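Local coordinates for protein neuraminidase (PDB 4K3Y) that is of unsettled function but forms a six-bladed beta-propeller ectodomain of the influenza A neuraminidase family, here a tetramer from a bat virus, at residues C48-C53 / Y322-Y326; D107-V113 / I124-G128; N215-R219 / L240-R245; G287-K292 / N305-L311. All blocks are in the same frame, centred on the assembly; numbering follows the deposited sequence.

Interaction 1: C48-C53 / Y322-Y326; sequences CSDKEC and YQPAY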
# COMPACT_ATOMS: atom_id res chain seq x y z
N CYS C 48 -14.38 -10.53 -9.79
CA CYS C 48 -14.11 -10.86 -8.41
C CYS C 48 -13.21 -12.07 -8.29
O CYS C 48 -13.30 -13.00 -9.09
CB CYS C 48 -15.42 -11.06 -7.67
SG CYS C 48 -16.36 -9.53 -7.56
N SER C 49 -12.31 -12.03 -7.30
CA SER C 49 -11.51 -13.20 -6.91
C SER C 49 -12.12 -13.83 -5.67
O SER C 49 -13.30 -13.60 -5.36
CB SER C 49 -10.08 -12.78 -6.61
OG SER C 49 -10.02 -12.08 -5.38
N ASP C 50 -11.34 -14.62 -4.96
CA ASP C 50 -11.84 -15.28 -3.76
C ASP C 50 -11.54 -14.42 -2.52
O ASP C 50 -11.90 -14.79 -1.41
CB ASP C 50 -11.30 -16.71 -3.63
CG ASP C 50 -9.76 -16.78 -3.60
OD1 ASP C 50 -9.08 -15.75 -3.84
OD2 ASP C 50 -9.24 -17.89 -3.34
N LYS C 51 -10.91 -13.27 -2.75
CA LYS C 51 -10.60 -12.32 -1.67
C LYS C 51 -11.27 -10.94 -1.84
O LYS C 51 -11.57 -10.29 -0.84
CB LYS C 51 -9.08 -12.14 -1.54
CG LYS C 51 -8.29 -13.45 -1.46
CD LYS C 51 -8.71 -14.30 -0.26
CE LYS C 51 -7.96 -15.64 -0.20
NZ LYS C 51 -8.69 -16.66 0.61
N GLU C 52 -11.51 -10.51 -3.08
CA GLU C 52 -12.05 -9.17 -3.32
C GLU C 52 -12.70 -9.01 -4.71
O GLU C 52 -12.61 -9.90 -5.56
CB GLU C 52 -10.95 -8.11 -3.16
CG GLU C 52 -9.74 -8.40 -4.03
CD GLU C 52 -8.63 -7.37 -3.90
OE1 GLU C 52 -8.61 -6.64 -2.88
OE2 GLU C 52 -7.78 -7.30 -4.83
N CYS C 53 -13.36 -7.87 -4.92
CA CYS C 53 -13.83 -7.50 -6.24
C CYS C 53 -12.89 -6.45 -6.81
O CYS C 53 -12.51 -5.50 -6.10
CB CYS C 53 -15.26 -6.96 -6.16
SG CYS C 53 -16.47 -8.27 -5.93
N TYR C 322 -21.50 -9.62 -12.80
CA TYR C 322 -20.40 -10.23 -12.04
C TYR C 322 -20.88 -10.96 -10.79
O TYR C 322 -21.86 -10.55 -10.17
CB TYR C 322 -19.31 -9.20 -11.69
CG TYR C 322 -19.68 -8.18 -10.63
CD1 TYR C 322 -20.41 -7.03 -10.95
CD2 TYR C 322 -19.26 -8.34 -9.31
CE1 TYR C 322 -20.74 -6.08 -9.98
CE2 TYR C 322 -19.57 -7.40 -8.33
CZ TYR C 322 -20.31 -6.27 -8.67
OH TYR C 322 -20.62 -5.35 -7.70
N GLN C 323 -20.19 -12.06 -10.44
CA GLN C 323 -20.49 -12.83 -9.22
C GLN C 323 -19.37 -12.76 -8.18
O GLN C 323 -18.25 -13.24 -8.42
CB GLN C 323 -20.77 -14.28 -9.58
CG GLN C 323 -22.09 -14.49 -10.31
CD GLN C 323 -22.18 -15.86 -10.99
OE1 GLN C 323 -21.26 -16.29 -11.70
NE2 GLN C 323 -23.31 -16.55 -10.78
N PRO C 324 -19.65 -12.16 -7.01
CA PRO C 324 -18.68 -12.13 -5.90
C PRO C 324 -18.50 -13.53 -5.33
O PRO C 324 -19.50 -14.25 -5.25
CB PRO C 324 -19.37 -11.24 -4.85
CG PRO C 324 -20.46 -10.53 -5.57
CD PRO C 324 -20.90 -11.47 -6.66
N ALA C 325 -17.28 -13.93 -4.96
CA ALA C 325 -17.10 -15.26 -4.38
C ALA C 325 -16.06 -15.34 -3.27
O ALA C 325 -15.24 -16.28 -3.23
CB ALA C 325 -16.81 -16.31 -5.47
N TYR C 326 -16.07 -14.35 -2.39
CA TYR C 326 -15.40 -14.46 -1.10
C TYR C 326 -16.49 -14.59 -0.04
O TYR C 326 -16.43 -14.03 1.06
CB TYR C 326 -14.44 -13.29 -0.85
CG TYR C 326 -15.00 -11.91 -1.14
CD1 TYR C 326 -15.05 -11.41 -2.44
CD2 TYR C 326 -15.45 -11.10 -0.11
CE1 TYR C 326 -15.55 -10.14 -2.69
CE2 TYR C 326 -15.94 -9.84 -0.35
CZ TYR C 326 -15.99 -9.36 -1.64
OH TYR C 326 -16.48 -8.09 -1.86
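Two blades of the neuraminidase beta propeller meet here through loops: a disulfide-closed turn between strands 40-48 and 53-61 of one blade, and the start of the long connection from strand 315-322 to 335-343 of the blade that carries both chain ends. Y326 has the largest buried area. Its ring lies along the turn, with K51 O over one face, 3.8 Å from CG, and S49 O and C53 SG at the edge; D50 O comes within 3.0 Å of Y326 CB. Y326 also packs on I129 of a second subunit, at a subunit interface. C48 is next: its CB sits 3.7 Å from Q323 O and 3.9 Å from P324 CA, and its SG reaches Y322 CD2 at 3.6 Å, a sulfur-aromatic contact. C53, bonded to C48 (SG to SG 2.1 Å), carries the disulfide across to both tyrosines, 4.0 Å from SG to Y322 CE2 and 3.9 Å to Y326 CE1. Internally this is an ST turn, with S49 OG accepting from K51 N at 3.0 Å. Between the backbones, D50 CA makes a CA-H...O contact with A325 O at 3.6 Å.

Interaction 2: D107-V113 / I124-G128; sequences DGFQWTV and ILYGG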
# COMPACT_ATOMS: atom_id res chain seq x y z
N ASP C 107 -9.10 -17.64 -10.81
CA ASP C 107 -9.43 -19.07 -10.64
C ASP C 107 -9.19 -19.58 -9.22
O ASP C 107 -9.43 -20.74 -8.94
CB ASP C 107 -8.66 -19.95 -11.63
CG ASP C 107 -7.15 -19.80 -11.50
OD1 ASP C 107 -6.68 -19.17 -10.51
OD2 ASP C 107 -6.43 -20.33 -12.39
N GLY C 108 -8.72 -18.70 -8.34
CA GLY C 108 -8.40 -19.09 -6.98
C GLY C 108 -6.91 -18.98 -6.74
O GLY C 108 -6.45 -18.76 -5.61
N PHE C 109 -6.15 -19.13 -7.82
CA PHE C 109 -4.70 -19.01 -7.77
C PHE C 109 -4.25 -17.64 -8.27
O PHE C 109 -3.70 -16.85 -7.50
CB PHE C 109 -4.05 -20.13 -8.60
CG PHE C 109 -4.67 -21.47 -8.34
CD1 PHE C 109 -4.59 -22.04 -7.07
CD2 PHE C 109 -5.33 -22.16 -9.35
CE1 PHE C 109 -5.17 -23.28 -6.81
CE2 PHE C 109 -5.92 -23.39 -9.10
CZ PHE C 109 -5.84 -23.95 -7.82
N GLN C 110 -4.50 -17.35 -9.54
CA GLN C 110 -4.11 -16.06 -10.09
C GLN C 110 -5.16 -15.37 -10.97
O GLN C 110 -6.14 -16.00 -11.43
CB GLN C 110 -2.79 -16.21 -10.85
CG GLN C 110 -1.67 -15.38 -10.28
CD GLN C 110 -0.88 -16.11 -9.23
OE1 GLN C 110 -0.87 -17.34 -9.20
NE2 GLN C 110 -0.23 -15.37 -8.35
N TRP C 111 -4.95 -14.08 -11.20
CA TRP C 111 -5.72 -13.35 -12.21
C TRP C 111 -5.30 -13.72 -13.64
O TRP C 111 -4.11 -13.61 -14.01
CB TRP C 111 -5.57 -11.83 -12.03
CG TRP C 111 -6.35 -11.30 -10.90
CD1 TRP C 111 -5.88 -10.93 -9.68
CD2 TRP C 111 -7.77 -11.07 -10.87
NE1 TRP C 111 -6.92 -10.49 -8.88
CE2 TRP C 111 -8.09 -10.56 -9.60
CE3 TRP C 111 -8.80 -11.25 -11.81
CZ2 TRP C 111 -9.40 -10.23 -9.22
CZ3 TRP C 111 -10.10 -10.91 -11.43
CH2 TRP C 111 -10.39 -10.42 -10.15
N THR C 112 -6.28 -14.14 -14.43
CA THR C 112 -6.13 -14.25 -15.88
C THR C 112 -6.64 -12.96 -16.54
O THR C 112 -7.76 -12.49 -16.29
CB THR C 112 -6.91 -15.44 -16.43
OG1 THR C 112 -6.53 -16.64 -15.73
CG2 THR C 112 -6.64 -15.59 -17.92
N VAL C 113 -5.81 -12.38 -17.40
CA VAL C 113 -6.19 -11.16 -18.09
C VAL C 113 -6.02 -11.31 -19.60
O VAL C 113 -4.90 -11.48 -20.10
CB VAL C 113 -5.35 -9.97 -17.61
CG1 VAL C 113 -5.64 -8.72 -18.44
CG2 VAL C 113 -5.60 -9.71 -16.13
N ILE C 124 -2.45 -13.25 -23.43
CA ILE C 124 -3.01 -13.75 -22.17
C ILE C 124 -1.99 -13.65 -21.03
O ILE C 124 -0.87 -14.17 -21.13
CB ILE C 124 -3.53 -15.20 -22.30
CG1 ILE C 124 -4.48 -15.31 -23.51
CG2 ILE C 124 -4.21 -15.64 -21.00
CD1 ILE C 124 -5.10 -16.67 -23.70
N LEU C 125 -2.38 -12.97 -19.96
CA LEU C 125 -1.50 -12.86 -18.79
C LEU C 125 -2.08 -13.60 -17.58
O LEU C 125 -3.25 -13.44 -17.24
CB LEU C 125 -1.19 -11.40 -18.45
CG LEU C 125 -0.48 -10.59 -19.54
CD1 LEU C 125 -1.51 -9.91 -20.45
CD2 LEU C 125 0.47 -9.58 -18.94
N TYR C 126 -1.23 -14.43 -16.96
CA TYR C 126 -1.60 -15.18 -15.77
C TYR C 126 -0.62 -14.80 -14.66
O TYR C 126 0.59 -15.02 -14.80
CB TYR C 126 -1.51 -16.66 -16.07
CG TYR C 126 -2.13 -17.52 -15.01
CD1 TYR C 126 -3.51 -17.65 -14.92
CD2 TYR C 126 -1.34 -18.22 -14.10
CE1 TYR C 126 -4.09 -18.45 -13.96
CE2 TYR C 126 -1.91 -19.02 -13.13
CZ TYR C 126 -3.29 -19.14 -13.06
OH TYR C 126 -3.88 -19.93 -12.09
N GLY C 127 -1.12 -14.23 -13.56
CA GLY C 127 -0.27 -13.41 -12.72
C GLY C 127 0.05 -12.23 -13.62
O GLY C 127 -0.85 -11.70 -14.30
N GLY C 128 1.31 -11.82 -13.66
CA GLY C 128 1.70 -10.83 -14.65
C GLY C 128 2.41 -11.46 -15.82
O GLY C 128 3.01 -10.76 -16.64
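Start at D107, in the turn that leads into strand 111-117. Its carboxylate works both ways: OD1 makes an Asx turn through F109 N at 2.7 Å, extended to an Asx motif by Q110 N at 3.0 Å, while OD2 accepts from Y126 OH at 2.6 Å. F109 CB lies 3.5 Å from that same Y126 OH, and the phenylalanine side chain is about 4 Å from a bound N-acetylglucosamine. Q110 covers the Y126 ring: CB sits 3.8 Å from the ring centroid, over the face, in a CH-pi contact. Its CG meets G127 CA at 3.4 Å. W111 O accepts from G127 N at 3.1 Å; the indole turns away to stack edge-to-face with H106. T112 faces Y126 in a non-hydrogen-bonded pair, with OG1 3.3 Å from Y126 CD1. V113 and L125 form the hydrogen-bonded pair, V113 N to L125 O 2.8 Å and L125 N to V113 O 2.9 Å. These antiparallel strands are the middle two of a four-stranded propeller blade. With its hydroxyl on a buried aspartate that also forms the Asx turn, Y126 links the ladder to the loop before strand 111-117 through one short, directional bond.

Interaction 3: N215-R219 / L240-R245; sequences NDAKR and LGDTPR. With CA (calcium ion), chain M.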
# COMPACT_ATOMS: atom_id res chain seq x y z
N ASN C 215 -28.59 -6.87 -36.62
CA ASN C 215 -29.96 -7.09 -37.06
C ASN C 215 -30.96 -7.46 -35.95
O ASN C 215 -31.96 -8.12 -36.21
CB ASN C 215 -29.97 -8.22 -38.08
CG ASN C 215 -29.29 -9.47 -37.54
OD1 ASN C 215 -28.80 -9.49 -36.42
ND2 ASN C 215 -29.28 -10.52 -38.34
N ASP C 216 -30.68 -7.05 -34.71
CA ASP C 216 -31.57 -7.38 -33.59
C ASP C 216 -31.53 -6.33 -32.49
O ASP C 216 -30.46 -6.04 -31.97
CB ASP C 216 -31.19 -8.73 -32.95
CG ASP C 216 -32.26 -9.25 -32.00
OD1 ASP C 216 -33.36 -8.63 -31.94
OD2 ASP C 216 -32.03 -10.29 -31.35
N ALA C 217 -32.69 -5.79 -32.13
CA ALA C 217 -32.83 -4.83 -31.02
C ALA C 217 -33.12 -5.51 -29.69
O ALA C 217 -33.16 -4.85 -28.64
CB ALA C 217 -33.92 -3.83 -31.32
N LYS C 218 -33.38 -6.82 -29.73
CA LYS C 218 -33.33 -7.66 -28.54
C LYS C 218 -31.89 -8.12 -28.35
O LYS C 218 -31.02 -7.81 -29.16
CB LYS C 218 -34.23 -8.88 -28.68
CG LYS C 218 -35.72 -8.63 -28.76
CD LYS C 218 -36.42 -9.97 -28.92
CE LYS C 218 -37.84 -9.88 -29.42
NZ LYS C 218 -38.40 -11.25 -29.61
N ARG C 219 -31.63 -8.88 -27.29
CA ARG C 219 -30.27 -9.34 -27.06
C ARG C 219 -30.13 -10.85 -27.24
O ARG C 219 -30.98 -11.61 -26.78
CB ARG C 219 -29.77 -8.90 -25.67
CG ARG C 219 -29.77 -7.38 -25.45
CD ARG C 219 -29.22 -7.00 -24.08
NE ARG C 219 -28.91 -5.58 -23.97
CZ ARG C 219 -27.84 -5.01 -24.52
NH1 ARG C 219 -26.97 -5.72 -25.22
NH2 ARG C 219 -27.64 -3.70 -24.37
N LEU C 240 -37.66 -4.56 -25.08
CA LEU C 240 -36.44 -4.57 -25.87
C LEU C 240 -35.20 -4.15 -25.10
O LEU C 240 -35.11 -3.00 -24.64
CB LEU C 240 -36.62 -3.68 -27.10
CG LEU C 240 -37.75 -4.13 -28.03
CD1 LEU C 240 -37.73 -3.33 -29.32
CD2 LEU C 240 -37.63 -5.62 -28.31
N GLY C 241 -34.24 -5.06 -25.01
CA GLY C 241 -33.04 -4.87 -24.22
C GLY C 241 -31.95 -3.95 -24.76
O GLY C 241 -31.26 -3.28 -23.98
N ASP C 242 -31.77 -3.92 -26.09
CA ASP C 242 -30.66 -3.15 -26.65
C ASP C 242 -30.92 -1.65 -26.69
O ASP C 242 -32.06 -1.18 -26.49
CB ASP C 242 -30.28 -3.64 -28.05
CG ASP C 242 -28.78 -3.64 -28.28
OD1 ASP C 242 -28.13 -2.70 -27.75
OD2 ASP C 242 -28.28 -4.59 -28.94
N THR C 243 -29.85 -0.92 -26.94
CA THR C 243 -29.91 0.50 -27.24
C THR C 243 -28.86 0.72 -28.32
O THR C 243 -27.67 0.51 -28.07
CB THR C 243 -29.57 1.37 -26.01
OG1 THR C 243 -30.58 1.20 -25.00
CG2 THR C 243 -29.48 2.85 -26.40
N PRO C 244 -29.27 1.19 -29.52
CA PRO C 244 -30.61 1.67 -29.87
C PRO C 244 -31.68 0.60 -30.01
O PRO C 244 -31.37 -0.60 -29.95
CB PRO C 244 -30.40 2.33 -31.22
CG PRO C 244 -29.26 1.59 -31.81
CD PRO C 244 -28.35 1.26 -30.67
N ARG C 245 -32.91 1.07 -30.23
CA ARG C 245 -34.10 0.22 -30.32
C ARG C 245 -35.33 1.06 -30.67
O ARG C 245 -35.32 2.28 -30.53
CB ARG C 245 -34.32 -0.52 -28.98
CG ARG C 245 -34.70 0.38 -27.81
CD ARG C 245 -35.11 -0.44 -26.59
NE ARG C 245 -35.74 0.38 -25.55
CZ ARG C 245 -35.07 0.99 -24.58
NH1 ARG C 245 -33.75 0.85 -24.49
NH2 ARG C 245 -35.72 1.72 -23.70
CA CA M . -29.12 -3.52 -31.76
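Two loops of the beta propeller pack beside a calcium site: 215-219 joins two strands within one blade, and 240-245 lies in the connection to the next. The metal comes first: D216 O binds calcium at 2.9 Å, and N212 and G262 complete the protein ligands. An Asx turn shapes this loop, D216 OD1 accepting from K218 N at 2.9 Å. Of the hydrogen bonds between the loops, the firm one is D242 N to A217 O at 3.0 Å; R219 NE to G241 O, at 3.3 Å, is weak. Apolar packing adds A217 CB against L240 CD1 (4.3 Å) and R245 CB (4.1 Å), and K218 CG against L240 CD2 (3.6 Å), while K218 NZ runs on to D254 O. Charge supplies the rest. R219 NH2, hydrogen-bonded to I264 O, forms a salt bridge with D242 OD1 at 3.6 Å, the oxygen lying over the guanidinium face with no N-H aimed at it. That same D242 OD1 accepts from T243 N at 2.6 Å, just ahead of the cis peptide bond before P244.

Interaction 4: G287-K292 / N305-L311; sequences GFEIYK and NRNYQLL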
# COMPACT_ATOMS: atom_id res chain seq x y z
N GLY C 287 -30.96 7.35 -17.84
CA GLY C 287 -31.69 6.46 -16.94
C GLY C 287 -31.46 4.98 -17.20
O GLY C 287 -31.09 4.56 -18.31
N PHE C 288 -31.68 4.18 -16.17
CA PHE C 288 -31.54 2.74 -16.30
C PHE C 288 -32.67 2.08 -15.55
O PHE C 288 -33.02 2.50 -14.44
CB PHE C 288 -30.19 2.29 -15.74
CG PHE C 288 -29.88 0.85 -16.02
CD1 PHE C 288 -29.23 0.49 -17.19
CD2 PHE C 288 -30.20 -0.14 -15.11
CE1 PHE C 288 -28.93 -0.84 -17.47
CE2 PHE C 288 -29.91 -1.47 -15.38
CZ PHE C 288 -29.26 -1.82 -16.56
N GLU C 289 -33.26 1.07 -16.16
CA GLU C 289 -34.36 0.35 -15.54
C GLU C 289 -34.05 -1.13 -15.60
O GLU C 289 -33.26 -1.57 -16.44
CB GLU C 289 -35.71 0.69 -16.21
CG GLU C 289 -35.84 0.25 -17.69
CD GLU C 289 -37.01 0.93 -18.41
OE1 GLU C 289 -38.04 1.23 -17.76
OE2 GLU C 289 -36.90 1.16 -19.64
N ILE C 290 -34.63 -1.89 -14.68
CA ILE C 290 -34.49 -3.34 -14.72
C ILE C 290 -35.86 -3.93 -14.38
O ILE C 290 -36.51 -3.55 -13.40
CB ILE C 290 -33.31 -3.87 -13.81
CG1 ILE C 290 -33.03 -5.34 -14.10
CG2 ILE C 290 -33.55 -3.59 -12.31
CD1 ILE C 290 -31.73 -5.86 -13.48
N TYR C 291 -36.31 -4.84 -15.24
CA TYR C 291 -37.67 -5.34 -15.21
C TYR C 291 -37.66 -6.81 -14.80
O TYR C 291 -36.94 -7.61 -15.40
CB TYR C 291 -38.26 -5.20 -16.61
CG TYR C 291 -39.76 -5.26 -16.71
CD1 TYR C 291 -40.56 -5.39 -15.58
CD2 TYR C 291 -40.38 -5.17 -17.94
CE1 TYR C 291 -41.94 -5.44 -15.69
CE2 TYR C 291 -41.74 -5.22 -18.06
CZ TYR C 291 -42.52 -5.35 -16.94
OH TYR C 291 -43.88 -5.40 -17.10
N LYS C 292 -38.45 -7.15 -13.79
CA LYS C 292 -38.54 -8.53 -13.32
C LYS C 292 -39.64 -9.27 -14.08
O LYS C 292 -40.72 -8.72 -14.33
CB LYS C 292 -38.83 -8.59 -11.82
CG LYS C 292 -38.67 -9.99 -11.20
CD LYS C 292 -39.71 -10.28 -10.12
CE LYS C 292 -39.37 -9.63 -8.78
NZ LYS C 292 -39.81 -10.46 -7.63
N ASN C 305 -43.47 -8.12 -14.01
CA ASN C 305 -43.89 -8.01 -12.62
C ASN C 305 -43.58 -6.68 -11.96
O ASN C 305 -44.45 -6.07 -11.32
CB ASN C 305 -43.24 -9.14 -11.82
CG ASN C 305 -43.81 -9.27 -10.41
OD1 ASN C 305 -43.13 -9.01 -9.42
ND2 ASN C 305 -45.08 -9.64 -10.33
N ARG C 306 -42.33 -6.24 -12.08
CA ARG C 306 -41.92 -4.97 -11.49
C ARG C 306 -40.74 -4.36 -12.22
O ARG C 306 -39.66 -4.96 -12.30
CB ARG C 306 -41.58 -5.14 -10.01
CG ARG C 306 -41.32 -3.80 -9.30
CD ARG C 306 -41.78 -3.88 -7.86
NE ARG C 306 -41.11 -2.91 -6.99
CZ ARG C 306 -41.35 -1.61 -7.03
NH1 ARG C 306 -42.22 -1.12 -7.90
NH2 ARG C 306 -40.70 -0.79 -6.21
N ASN C 307 -40.97 -3.17 -12.75
CA ASN C 307 -39.94 -2.40 -13.41
C ASN C 307 -39.29 -1.41 -12.45
O ASN C 307 -39.92 -0.43 -12.04
CB ASN C 307 -40.54 -1.65 -14.60
CG ASN C 307 -39.50 -1.12 -15.54
OD1 ASN C 307 -38.91 -1.88 -16.31
ND2 ASN C 307 -39.25 0.18 -15.49
N TYR C 308 -38.04 -1.66 -12.08
CA TYR C 308 -37.31 -0.75 -11.19
C TYR C 308 -36.55 0.31 -11.98
O TYR C 308 -35.64 -0.02 -12.75
CB TYR C 308 -36.30 -1.53 -10.35
CG TYR C 308 -36.87 -2.34 -9.22
CD1 TYR C 308 -37.48 -1.73 -8.13
CD2 TYR C 308 -36.76 -3.73 -9.22
CE1 TYR C 308 -37.99 -2.49 -7.06
CE2 TYR C 308 -37.25 -4.50 -8.17
CZ TYR C 308 -37.87 -3.87 -7.09
OH TYR C 308 -38.36 -4.63 -6.06
N GLN C 309 -36.88 1.58 -11.76
CA GLN C 309 -36.11 2.65 -12.38
C GLN C 309 -34.96 3.14 -11.50
O GLN C 309 -35.02 4.22 -10.90
CB GLN C 309 -37.01 3.80 -12.79
CG GLN C 309 -37.79 3.50 -14.04
CD GLN C 309 -39.08 4.26 -14.06
OE1 GLN C 309 -40.10 3.78 -13.56
NE2 GLN C 309 -39.04 5.47 -14.62
N LEU C 310 -33.90 2.32 -11.47
CA LEU C 310 -32.71 2.54 -10.64
C LEU C 310 -32.03 3.92 -10.81
O LEU C 310 -31.72 4.58 -9.81
CB LEU C 310 -31.71 1.39 -10.84
CG LEU C 310 -32.23 -0.01 -10.43
CD1 LEU C 310 -31.17 -1.11 -10.56
CD2 LEU C 310 -32.77 0.02 -9.01
N LEU C 311 -31.83 4.36 -12.06
CA LEU C 311 -31.23 5.68 -12.31
C LEU C 311 -32.07 6.53 -13.26
O LEU C 311 -32.79 5.99 -14.09
CB LEU C 311 -29.81 5.56 -12.85
CG LEU C 311 -28.68 5.08 -11.93
CD1 LEU C 311 -28.52 3.58 -12.04
CD2 LEU C 311 -27.42 5.75 -12.37
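A classic beta bulge breaks the ladder: L310 and L311 both sit opposite F288. F288 O accepts from L311 N at 3.2 Å and F288 N donates to L311 O at 3.0 Å, whereas L310 N, 3.1 Å from F288 O but badly angled, makes a weak bond to Y308 O at 3.2 Å, around an inverse gamma turn centred on Q309. Regular pairing resumes with I290 N to Y308 O 2.9 Å and Y308 N to I290 O 2.8 Å. The strands are third and outermost in a four-stranded propeller blade, running antiparallel at 160°. F288, I290 and L311 form an apolar patch on one face: I290 CG2 touches L310 CD1 at 3.9 Å and Y308 CB at 4.0 Å, and the group packs on I338, F336 and I354 of the next blade. Y291 and N307 are a non-hydrogen-bonded pair on the other face, where N307 ND2 donates to E289 OE1 at 2.8 Å; E289 OE2 is salt-bridged to R278. Y291 meets the F239 ring edge-to-face. K292 N donates a hydrogen bond to R306 O at 2.9 Å, and N305 N donates to K292 O at 2.8 Å.

How the interactions relate
From the N terminus, the chain first meets the 48-53 turn, whose partner is 322-326; interaction 1 closes a loop of 268 residues, bringing the first blade, which opens with strand 40-48, against the last, which unites strand 20-26 with three C-terminal strands, where the propeller ring closes. The other three nest inside that loop in series, and none crosses another. Interaction 2 ties a hairpin of the second blade, interaction 3 links loops of the fourth blade and its exit beside calcium, and interaction 4 pairs the third and outermost strands of the fifth. Neighbours touch: S49 CB lies 3.7 Å from W111 CZ2 (interactions 1 and 2), and R245 NH2 4.3 Å from E289 OE2, so 3 and 4 abut.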